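PDB 2YYS: proline iminopeptidase-related protein, which is of unknown function but may act as a peptidase of the alpha/beta hydrolase fold. Local coordinates for residues P220-V225 and R244-V249. Sequence-based numbering, arbitrary orientation.
Sequences PLYVLV and RAPIRV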
ATOM      1  N   PRO A 220      -4.479  10.686  13.834  1.00 20.51           N
ATOM      2  CA  PRO A 220      -3.790  11.326  12.707  1.00 20.70           C
ATOM      3  C   PRO A 220      -3.656  10.422  11.480  1.00 21.09           C
ATOM      4  O   PRO A 220      -3.140   9.315  11.568  1.00 20.31           O
ATOM      5  CB  PRO A 220      -2.409  11.670  13.272  1.00 20.80           C
ATOM      6  CG  PRO A 220      -2.322  11.064  14.603  1.00 20.93           C
ATOM      7  CD  PRO A 220      -3.645  10.626  15.044  1.00 20.45           C
ATOM      8  N   LEU A 221      -4.115  10.939  10.348  1.00 21.43           N
ATOM      9  CA  LEU A 221      -4.171  10.226   9.085  1.00 22.47           C
ATOM     10  C   LEU A 221      -3.812  11.233   7.987  1.00 22.45           C
ATOM     11  O   LEU A 221      -4.307  12.362   7.997  1.00 22.76           O
ATOM     12  CB  LEU A 221      -5.591   9.685   8.898  1.00 22.72           C
ATOM     13  CG  LEU A 221      -5.895   8.404   8.125  1.00 26.11           C
ATOM     14  CD1 LEU A 221      -5.056   7.265   8.567  1.00 28.52           C
ATOM     15  CD2 LEU A 221      -7.356   8.033   8.327  1.00 27.86           C
ATOM     16  N   TYR A 222      -2.959  10.833   7.053  1.00 22.16           N
ATOM     17  CA  TYR A 222      -2.526  11.700   5.961  1.00 22.62           C
ATOM     18  C   TYR A 222      -2.603  10.926   4.654  1.00 21.30           C
ATOM     19  O   TYR A 222      -2.302   9.734   4.616  1.00 21.22           O
ATOM     20  CB  TYR A 222      -1.072  12.141   6.174  1.00 23.57           C
ATOM     21  CG  TYR A 222      -0.855  13.624   6.368  1.00 28.81           C
ATOM     22  CD1 TYR A 222      -1.256  14.243   7.548  1.00 34.39           C
ATOM     23  CD2 TYR A 222      -0.228  14.407   5.380  1.00 34.05           C
ATOM     24  CE1 TYR A 222      -1.052  15.608   7.754  1.00 37.65           C
ATOM     25  CE2 TYR A 222      -0.018  15.788   5.569  1.00 36.38           C
ATOM     26  CZ  TYR A 222      -0.436  16.383   6.766  1.00 38.80           C
ATOM     27  OH  TYR A 222      -0.246  17.740   7.002  1.00 41.92           O
ATOM     28  N   VAL A 223      -2.979  11.615   3.590  1.00 19.54           N
ATOM     29  CA  VAL A 223      -3.007  11.046   2.262  1.00 18.43           C
ATOM     30  C   VAL A 223      -2.004  11.806   1.397  1.00 18.30           C
ATOM     31  O   VAL A 223      -2.047  13.029   1.315  1.00 16.64           O
ATOM     32  CB  VAL A 223      -4.407  11.129   1.628  1.00 18.13           C
ATOM     33  CG1 VAL A 223      -4.376  10.608   0.207  1.00 17.86           C
ATOM     34  CG2 VAL A 223      -5.432  10.349   2.467  1.00 17.96           C
ATOM     35  N   LEU A 224      -1.097  11.055   0.783  1.00 18.28           N
ATOM     36  CA  LEU A 224      -0.125  11.571  -0.178  1.00 19.31           C
ATOM     37  C   LEU A 224      -0.321  10.814  -1.466  1.00 18.45           C
ATOM     38  O   LEU A 224      -0.348   9.586  -1.463  1.00 18.07           O
ATOM     39  CB  LEU A 224       1.309  11.311   0.288  1.00 19.92           C
ATOM     40  CG  LEU A 224       2.026  12.315   1.175  1.00 23.65           C
ATOM     41  CD1 LEU A 224       1.300  12.513   2.467  1.00 26.41           C
ATOM     42  CD2 LEU A 224       3.452  11.830   1.441  1.00 25.56           C
ATOM     43  N   VAL A 225      -0.431  11.535  -2.571  1.00 18.15           N
ATOM     44  CA  VAL A 225      -0.716  10.905  -3.850  1.00 18.04           C
ATOM     45  C   VAL A 225      -0.149  11.724  -5.007  1.00 18.05           C
ATOM     46  O   VAL A 225      -0.005  12.936  -4.916  1.00 17.85           O
ATOM     47  CB  VAL A 225      -2.246  10.700  -4.001  1.00 17.97           C
ATOM     48  CG1 VAL A 225      -2.971  12.039  -4.092  1.00 18.99           C
ATOM     49  CG2 VAL A 225      -2.579   9.814  -5.195  1.00 17.82           C
ATOM     50  N   ARG A 244     -11.587  12.838   6.556  1.00 18.88           N
ATOM     51  CA  ARG A 244     -11.209  14.163   7.030  1.00 19.25           C
ATOM     52  C   ARG A 244      -9.713  14.204   7.308  1.00 19.36           C
ATOM     53  O   ARG A 244      -9.277  14.669   8.329  1.00 18.66           O
ATOM     54  CB  ARG A 244     -12.046  14.598   8.242  1.00 19.26           C
ATOM     55  CG  ARG A 244     -13.497  14.852   7.868  1.00 19.68           C
ATOM     56  CD  ARG A 244     -14.401  15.314   8.992  1.00 19.15           C
ATOM     57  NE  ARG A 244     -15.779  15.334   8.517  1.00 20.00           N
ATOM     58  CZ  ARG A 244     -16.838  15.684   9.232  1.00 20.02           C
ATOM     59  NH1 ARG A 244     -18.031  15.670   8.654  1.00 20.55           N
ATOM     60  NH2 ARG A 244     -16.722  16.025  10.509  1.00 19.71           N
ATOM     61  N   ALA A 245      -8.949  13.689   6.354  1.00 19.97           N
ATOM     62  CA  ALA A 245      -7.500  13.668   6.418  1.00 19.99           C
ATOM     63  C   ALA A 245      -6.920  14.703   5.458  1.00 19.62           C
ATOM     64  O   ALA A 245      -7.395  14.846   4.341  1.00 19.33           O
ATOM     65  CB  ALA A 245      -7.014  12.297   6.024  1.00 20.36           C
ATOM     66  N   PRO A 246      -5.880  15.415   5.864  1.00 19.67           N
ATOM     67  CA  PRO A 246      -5.153  16.236   4.899  1.00 19.49           C
ATOM     68  C   PRO A 246      -4.658  15.389   3.718  1.00 19.33           C
ATOM     69  O   PRO A 246      -4.297  14.212   3.863  1.00 18.05           O
ATOM     70  CB  PRO A 246      -3.992  16.801   5.714  1.00 19.83           C
ATOM     71  CG  PRO A 246      -4.466  16.729   7.147  1.00 20.43           C
ATOM     72  CD  PRO A 246      -5.330  15.524   7.227  1.00 19.49           C
ATOM     73  N   ILE A 247      -4.697  15.991   2.541  1.00 19.58           N
ATOM     74  CA  ILE A 247      -4.200  15.367   1.328  1.00 20.05           C
ATOM     75  C   ILE A 247      -3.167  16.288   0.700  1.00 20.64           C
ATOM     76  O   ILE A 247      -3.344  17.503   0.691  1.00 20.34           O
ATOM     77  CB  ILE A 247      -5.348  15.057   0.332  1.00 20.06           C
ATOM     78  CG1 ILE A 247      -4.790  14.313  -0.881  1.00 19.41           C
ATOM     79  CG2 ILE A 247      -6.144  16.346  -0.072  1.00 20.33           C
ATOM     80  CD1 ILE A 247      -5.834  13.685  -1.758  1.00 20.36           C
ATOM     81  N   ARG A 248      -2.082  15.694   0.209  1.00 21.16           N
ATOM     82  CA  ARG A 248      -1.075  16.392  -0.574  1.00 21.79           C
ATOM     83  C   ARG A 248      -0.966  15.675  -1.906  1.00 21.22           C
ATOM     84  O   ARG A 248      -0.716  14.472  -1.952  1.00 21.44           O
ATOM     85  CB  ARG A 248       0.283  16.375   0.129  1.00 22.51           C
ATOM     86  CG  ARG A 248       0.303  17.052   1.503  1.00 25.41           C
ATOM     87  CD  ARG A 248       0.054  18.554   1.461  1.00 28.61           C
ATOM     88  NE  ARG A 248      -0.072  19.129   2.806  1.00 30.87           N
ATOM     89  CZ  ARG A 248      -1.219  19.448   3.422  1.00 31.49           C
ATOM     90  NH1 ARG A 248      -2.404  19.240   2.851  1.00 30.18           N
ATOM     91  NH2 ARG A 248      -1.174  19.971   4.643  1.00 32.89           N
ATOM     92  N   VAL A 249      -1.172  16.430  -2.978  1.00 20.70           N
ATOM     93  CA  VAL A 249      -1.139  15.944  -4.349  1.00 20.48           C
ATOM     94  C   VAL A 249       0.136  16.485  -5.011  1.00 20.60           C
ATOM     95  O   VAL A 249       0.286  17.686  -5.166  1.00 20.03           O
ATOM     96  CB  VAL A 249      -2.391  16.420  -5.121  1.00 20.15           C
ATOM     97  CG1 VAL A 249      -2.447  15.806  -6.500  1.00 20.70           C
ATOM     98  CG2 VAL A 249      -3.670  16.070  -4.340  1.00 19.69           C
TER
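Arg248 has CG anti to its own carbonyl carbon and a chain that bends at chi2 (-66°), which folds the guanidinium back toward the ring of Tyr222, itself set by a chi1 of -117° that falls between the usual staggered values. Both residues belong to the last beta-alpha-beta unit of the alpha/beta hydrolase sheet: strand 221-226, helix 236-243, then strand 247-250, which forms one outer edge of the sheet within the chain. The helix closes in a Schellman motif with Arg244 as its positive-phi residue, and the chain enters the new strand through Ala245 and Pro246.

Three nearly straight backbone bonds zip the parallel pair together. Val223 N donates to Pro246 O at 2.9 Å, Val223 O accepts from Arg248 N, also at 2.9 Å, and Val225 N reaches Arg248 O at 3.0 Å. The other edge of strand 221-226 is bonded to strand 119-125.

On the face carrying Tyr222, Leu224 and Arg248, CB of Pro246 sits over one face of the tyrosine ring, 3.9 Å from its centroid, a CH-pi contact. The Arg248 side chain crosses the tyrosine obliquely, the guanidinium plane 72° from the ring plane; its NH2 comes to 3.4 Å from Tyr222 OH, but the angle is too poor for a hydrogen bond. Helix 262-274 covers this side, and its Glu271 makes a salt bridge with Arg248 NE.

The other face is aliphatic and turned to helix 236-243. Val223 and Ile247 lie alongside each other, both with CG1 anti to the backbone N, while CD1 of Ile247 extends on to CG1 of Val225 at 4.0 Å. Back across the strand, Arg248 NH1 returns to the preceding peptide, donating to Ile247 O at 2.9 Å from above the carbonyl plane.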